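Local coordinates for protein cellulase (Soil metagenome, PDB 5I2U) that probably hydrolyses beta-1,4-glucosidic bonds of cellulose as a halotolerant TIM-barrel cellulase of glycoside hydrolase family 5, at residues L262-W267 with G315-N320; W284-K289 with S294-R299. One frame throughout, in Å; residues are numbered along the deposited sequence.

Contact 1 (L262-W267 with G315-N320)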
loop_
_atom_site.group_PDB
_atom_site.type_symbol
_atom_site.label_atom_id
_atom_site.label_comp_id
_atom_site.label_asym_id
_atom_site.label_seq_id
_atom_site.Cartn_x
_atom_site.Cartn_y
_atom_site.Cartn_z
ATOM N N LEU A 262 14.692 1.989 15.362
ATOM C CA LEU A 262 14.773 2.170 13.924
ATOM C C LEU A 262 15.933 1.299 13.450
ATOM O O LEU A 262 17.082 1.616 13.718
ATOM C CB LEU A 262 14.982 3.651 13.568
ATOM C CG LEU A 262 14.917 4.020 12.081
ATOM C CD1 LEU A 262 13.615 3.571 11.423
ATOM C CD2 LEU A 262 15.106 5.521 11.904
ATOM N N GLY A 263 15.622 0.195 12.776
ATOM C CA GLY A 263 16.645 -0.728 12.267
ATOM C C GLY A 263 17.170 -0.305 10.911
ATOM O O GLY A 263 16.752 -0.834 9.883
ATOM N N ILE A 264 18.123 0.619 10.916
ATOM C CA ILE A 264 18.623 1.237 9.676
ATOM C C ILE A 264 19.327 0.277 8.725
ATOM O O ILE A 264 19.093 0.333 7.510
ATOM C CB ILE A 264 19.536 2.437 9.989
ATOM C CG1 ILE A 264 18.672 3.541 10.598
ATOM C CG2 ILE A 264 20.264 2.953 8.740
ATOM C CD1 ILE A 264 19.450 4.641 11.261
ATOM N N GLU A 265 20.185 -0.589 9.269
ATOM C CA GLU A 265 20.864 -1.594 8.457
ATOM C C GLU A 265 19.866 -2.612 7.910
ATOM O O GLU A 265 19.915 -2.956 6.731
ATOM C CB GLU A 265 22.014 -2.260 9.234
ATOM C CG GLU A 265 23.103 -1.282 9.557
ATOM C CD GLU A 265 24.477 -1.918 9.570
ATOM O OE1 GLU A 265 24.734 -2.717 10.493
ATOM O OE2 GLU A 265 25.284 -1.625 8.650
ATOM N N GLU A 266 18.933 -3.045 8.759
ATOM C CA GLU A 266 17.885 -3.990 8.365
ATOM C C GLU A 266 16.987 -3.400 7.262
ATOM O O GLU A 266 16.618 -4.104 6.320
ATOM C CB GLU A 266 17.033 -4.420 9.570
ATOM C CG GLU A 266 17.788 -5.202 10.648
ATOM C CD GLU A 266 18.500 -4.321 11.681
ATOM O OE1 GLU A 266 18.788 -3.134 11.402
ATOM O OE2 GLU A 266 18.776 -4.820 12.785
ATOM N N TRP A 267 16.634 -2.117 7.385
ATOM C CA TRP A 267 15.929 -1.404 6.323
ATOM C C TRP A 267 16.689 -1.452 4.996
ATOM O O TRP A 267 16.103 -1.782 3.957
ATOM C CB TRP A 267 15.650 0.059 6.707
ATOM C CG TRP A 267 15.031 0.849 5.596
ATOM C CD1 TRP A 267 15.620 1.838 4.854
ATOM C CD2 TRP A 267 13.722 0.682 5.075
ATOM N NE1 TRP A 267 14.739 2.320 3.908
ATOM C CE2 TRP A 267 13.562 1.629 4.026
ATOM C CE3 TRP A 267 12.653 -0.164 5.396
ATOM C CZ2 TRP A 267 12.378 1.746 3.295
ATOM C CZ3 TRP A 267 11.464 -0.042 4.678
ATOM C CH2 TRP A 267 11.341 0.907 3.630
ATOM N N GLY A 315 11.437 9.480 8.700
ATOM C CA GLY A 315 11.041 10.350 7.588
ATOM C C GLY A 315 12.189 10.625 6.635
ATOM O O GLY A 315 12.045 10.462 5.422
ATOM N N LYS A 316 13.327 11.028 7.189
ATOM C CA LYS A 316 14.522 11.269 6.391
ATOM C C LYS A 316 14.983 10.017 5.640
ATOM O O LYS A 316 15.326 10.085 4.450
ATOM C CB LYS A 316 15.662 11.798 7.274
ATOM C CG LYS A 316 15.462 13.213 7.800
ATOM C CD LYS A 316 16.686 13.671 8.587
ATOM C CE LYS A 316 16.608 15.132 9.013
ATOM N NZ LYS A 316 15.732 15.307 10.210
ATOM N N LEU A 317 15.025 8.896 6.353
ATOM C CA LEU A 317 15.430 7.625 5.778
ATOM C C LEU A 317 14.479 7.167 4.657
ATOM O O LEU A 317 14.932 6.652 3.622
ATOM C CB LEU A 317 15.501 6.565 6.878
ATOM C CG LEU A 317 15.951 5.160 6.487
ATOM C CD1 LEU A 317 17.305 5.208 5.799
ATOM C CD2 LEU A 317 16.008 4.270 7.719
ATOM N N THR A 318 13.176 7.368 4.863
ATOM C CA THR A 318 12.165 7.069 3.837
ATOM C C THR A 318 12.312 7.982 2.611
ATOM O O THR A 318 12.298 7.513 1.472
ATOM C CB THR A 318 10.714 7.200 4.398
ATOM O OG1 THR A 318 10.508 6.253 5.457
ATOM C CG2 THR A 318 9.679 6.951 3.316
ATOM N N ARG A 319 12.426 9.280 2.847
ATOM C CA ARG A 319 12.554 10.241 1.761
ATOM C C ARG A 319 13.768 9.917 0.913
ATOM O O ARG A 319 13.672 9.890 -0.311
ATOM C CB ARG A 319 12.650 11.667 2.310
ATOM C CG ARG A 319 12.694 12.749 1.251
ATOM C CD ARG A 319 12.678 14.134 1.870
ATOM N NE ARG A 319 12.898 15.165 0.860
ATOM C CZ ARG A 319 14.091 15.487 0.346
ATOM N NH1 ARG A 319 15.219 14.865 0.729
ATOM N NH2 ARG A 319 14.160 16.452 -0.555
ATOM N N ASN A 320 14.902 9.684 1.568
ATOM C CA ASN A 320 16.147 9.374 0.862
ATOM C C ASN A 320 16.053 8.071 0.109
ATOM O O ASN A 320 16.469 8.006 -1.045
ATOM C CB ASN A 320 17.356 9.328 1.809
ATOM C CG ASN A 320 17.731 10.694 2.359
ATOM O OD1 ASN A 320 17.542 11.721 1.712
ATOM N ND2 ASN A 320 18.261 10.707 3.565
#

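Contact 2 (W284-K289 with S294-R299)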
loop_
_atom_site.group_PDB
_atom_site.type_symbol
_atom_site.label_atom_id
_atom_site.label_comp_id
_atom_site.label_asym_id
_atom_site.label_seq_id
_atom_site.Cartn_x
_atom_site.Cartn_y
_atom_site.Cartn_z
ATOM N N TRP A 284 5.538 3.167 5.532
ATOM C CA TRP A 284 4.519 3.615 6.528
ATOM C C TRP A 284 5.172 4.334 7.728
ATOM O O TRP A 284 6.155 3.814 8.260
ATOM C CB TRP A 284 3.801 2.374 7.039
ATOM C CG TRP A 284 2.781 2.550 8.138
ATOM C CD1 TRP A 284 3.019 2.607 9.487
ATOM C CD2 TRP A 284 1.368 2.666 7.976
ATOM N NE1 TRP A 284 1.843 2.774 10.168
ATOM C CE2 TRP A 284 0.810 2.806 9.269
ATOM C CE3 TRP A 284 0.516 2.698 6.861
ATOM C CZ2 TRP A 284 -0.571 2.944 9.482
ATOM C CZ3 TRP A 284 -0.852 2.826 7.073
ATOM C CH2 TRP A 284 -1.384 2.937 8.378
ATOM N N SER A 285 4.684 5.485 8.216
ATOM C CA SER A 285 3.515 6.230 7.736
ATOM C C SER A 285 3.780 7.721 7.766
ATOM O O SER A 285 4.521 8.235 8.641
ATOM C CB SER A 285 2.265 5.958 8.594
ATOM O OG SER A 285 2.470 6.221 9.970
ATOM N N VAL A 286 3.103 8.413 6.849
ATOM C CA VAL A 286 3.122 9.879 6.787
ATOM C C VAL A 286 2.115 10.348 7.824
ATOM O O VAL A 286 0.927 10.513 7.541
ATOM C CB VAL A 286 2.752 10.418 5.397
ATOM C CG1 VAL A 286 2.806 11.930 5.386
ATOM C CG2 VAL A 286 3.675 9.841 4.326
ATOM N N SER A 287 2.618 10.524 9.032
ATOM C CA SER A 287 1.819 10.815 10.216
ATOM C C SER A 287 2.760 11.422 11.276
ATOM O O SER A 287 3.981 11.405 11.095
ATOM C CB SER A 287 1.164 9.521 10.737
ATOM O OG SER A 287 2.119 8.490 11.039
ATOM N N ASP A 288 2.196 11.924 12.375
ATOM C CA ASP A 288 2.946 12.692 13.380
ATOM C C ASP A 288 2.716 12.283 14.842
ATOM O O ASP A 288 2.867 13.072 15.757
ATOM C CB ASP A 288 2.706 14.201 13.188
ATOM C CG ASP A 288 1.234 14.585 13.152
ATOM O OD1 ASP A 288 0.359 13.710 13.281
ATOM O OD2 ASP A 288 0.943 15.792 12.941
ATOM N N LYS A 289 2.375 11.024 15.059
ATOM C CA LYS A 289 2.266 10.485 16.403
ATOM C C LYS A 289 3.686 10.387 16.978
ATOM O O LYS A 289 4.648 10.340 16.217
ATOM C CB LYS A 289 1.580 9.123 16.321
ATOM C CG LYS A 289 1.368 8.372 17.630
ATOM C CD LYS A 289 0.438 7.196 17.356
ATOM C CE LYS A 289 0.359 6.202 18.505
ATOM N NZ LYS A 289 -0.507 5.044 18.144
ATOM N N SER A 294 6.135 7.111 12.568
ATOM C CA SER A 294 5.458 8.353 12.109
ATOM C C SER A 294 6.542 9.252 11.574
ATOM O O SER A 294 7.438 9.653 12.322
ATOM C CB SER A 294 4.705 9.055 13.252
ATOM O OG SER A 294 3.341 8.660 13.301
ATOM N N MET A 295 6.488 9.565 10.286
ATOM C CA MET A 295 7.627 10.227 9.600
ATOM C C MET A 295 7.823 11.721 9.899
ATOM O O MET A 295 8.898 12.255 9.610
ATOM C CB MET A 295 7.491 10.050 8.091
ATOM C CG MET A 295 7.612 8.608 7.630
ATOM S SD MET A 295 7.128 8.373 5.905
ATOM C CE MET A 295 7.101 6.579 5.852
ATOM N N LEU A 296 6.794 12.394 10.431
ATOM C CA LEU A 296 6.801 13.862 10.582
ATOM C C LEU A 296 6.619 14.316 12.027
ATOM O O LEU A 296 5.988 13.640 12.819
ATOM C CB LEU A 296 5.671 14.472 9.752
ATOM C CG LEU A 296 5.662 14.167 8.250
ATOM C CD1 LEU A 296 4.335 14.601 7.634
ATOM C CD2 LEU A 296 6.836 14.837 7.556
ATOM N N LEU A 297 7.165 15.481 12.353
ATOM C CA LEU A 297 6.860 16.145 13.628
ATOM C C LEU A 297 5.474 16.804 13.563
ATOM O O LEU A 297 5.053 17.224 12.492
ATOM C CB LEU A 297 7.891 17.222 13.951
ATOM C CG LEU A 297 9.320 16.771 14.205
ATOM C CD1 LEU A 297 10.154 17.976 14.611
ATOM C CD2 LEU A 297 9.399 15.692 15.279
ATOM N N PRO A 298 4.762 16.884 14.706
ATOM C CA PRO A 298 3.453 17.555 14.738
ATOM C C PRO A 298 3.447 18.986 14.218
ATOM O O PRO A 298 2.452 19.422 13.685
ATOM C CB PRO A 298 3.084 17.506 16.223
ATOM C CG PRO A 298 3.713 16.226 16.687
ATOM C CD PRO A 298 4.996 16.094 15.934
ATOM N N ARG A 299 4.567 19.688 14.367
ATOM C CA ARG A 299 4.735 21.043 13.856
ATOM C C ARG A 299 4.591 21.161 12.352
ATOM O O ARG A 299 4.285 22.235 11.854
ATOM C CB ARG A 299 6.109 21.579 14.270
ATOM C CG ARG A 299 6.390 23.014 13.844
ATOM C CD ARG A 299 7.488 23.624 14.690
ATOM N NE ARG A 299 8.676 22.777 14.748
ATOM C CZ ARG A 299 9.672 22.767 13.858
ATOM N NH1 ARG A 299 9.663 23.580 12.799
ATOM N NH2 ARG A 299 10.690 21.927 14.033
#

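Contact 1 (L262-W267 with G315-N320)
L317 reaches across from helix 313-325 into the first turn of helix 264-276, and every side-chain contact between the two segments runs through it. The contacts are apolar. CG of L317 lies 3.7 Å from CD1 of W267, meeting the pyrrole side of the indole obliquely, and the two side chains run past each other in opposite directions. CD2 of L317 is shared: it stays close to the indole and also meets CG1 of I264 at 4.0 Å. The same methyl is 4.5 Å from CD2 of L262. L317 has CG anti to the backbone N (chi1 -178°), which extends its branch toward the other helix. In the (beta/alpha)8 barrel of this family, these are the two helices that follow strands 246-252 and 281-286. They pack side by side on the outside of the barrel.

The polar end of W267 is satisfied outside the two segments. Its NE1 hydrogen-bonds to OG of S321, one turn after L317, so a polar bond also ties the indole to helix 313-325. Its ring meets W314 edge-to-face. G263 is the N-cap, and its O accepts the N-H of W267 at 2.8 Å.

Contact 2 (W284-K289 with S294-R299)
M295 lays its thioether along the backbone of W284 and S285. Its CE is 3.5 Å from C of W284, and its CG is 3.3 Å from O of S285. The chain runs extended beyond CG, which carries the methyl back along the strand to the cis peptide between W284 and S285. V286 adds apolar contacts: its CG1 meets CD1 of L296 at 3.8 Å, side by side and pointing the same way, and its CG2 touches SD of M295.

Two backbone bonds join the segments. N of M295 donates to O of S285 at 2.9 Å, nearly in line with the carbonyl (C=O...N 171°). N of L296 donates to O of S287 at 3.1 Å, tilted 20° from the carbonyl plane.

The serines S285, S287 and S294 bring their hydroxyls together. OG of S287 sits 2.5 Å from OG of S285, a hydrogen bond, and 2.6 Å from OG of S294. S287 holds OG between its N and carbonyl carbon (chi1 57°), which places it between the other two. OG of S294 also takes a weak bond from N of K289 and hydrogen-bonds to OE2 of E291. Further out, P298 packs its CG and CD against D288, whose carboxylate forms a salt bridge with R69.

After the last barrel strand, 281-286, the chain loops out, and 294-299 comes back alongside 284-289, running in broadly the same sense. A cis peptide after a tryptophan here recurs in family 5 enzymes, where this rim of the barrel holds the active site, so W284 probably lines the cleft. V286 packs on strand 57-61, which closes the barrel, while W284 meets the rings of W63 and H130. M295 also rests on W314 and T318 of helix 313-325.

In the fold
Both contacts involve the last strand of the barrel or the helices that flank it in the chain. Contact 1 joins helix 313-325 to helix 264-276, the one before strand 281-286. Contact 2 joins that strand's end to the loop leading to helix 313-325. Contact 1 is small, partly buried and apolar across its segments, as suits two helices on the outside of the barrel. Contact 2 is larger and mostly buried, and it mixes backbone bonds and serine hydroxyls with apolar packing. Its outer end, at K289 and P298, is exposed. They meet where M295 packs against T318 and G315, so helix 313-325, one partner of contact 1, also covers part of contact 2.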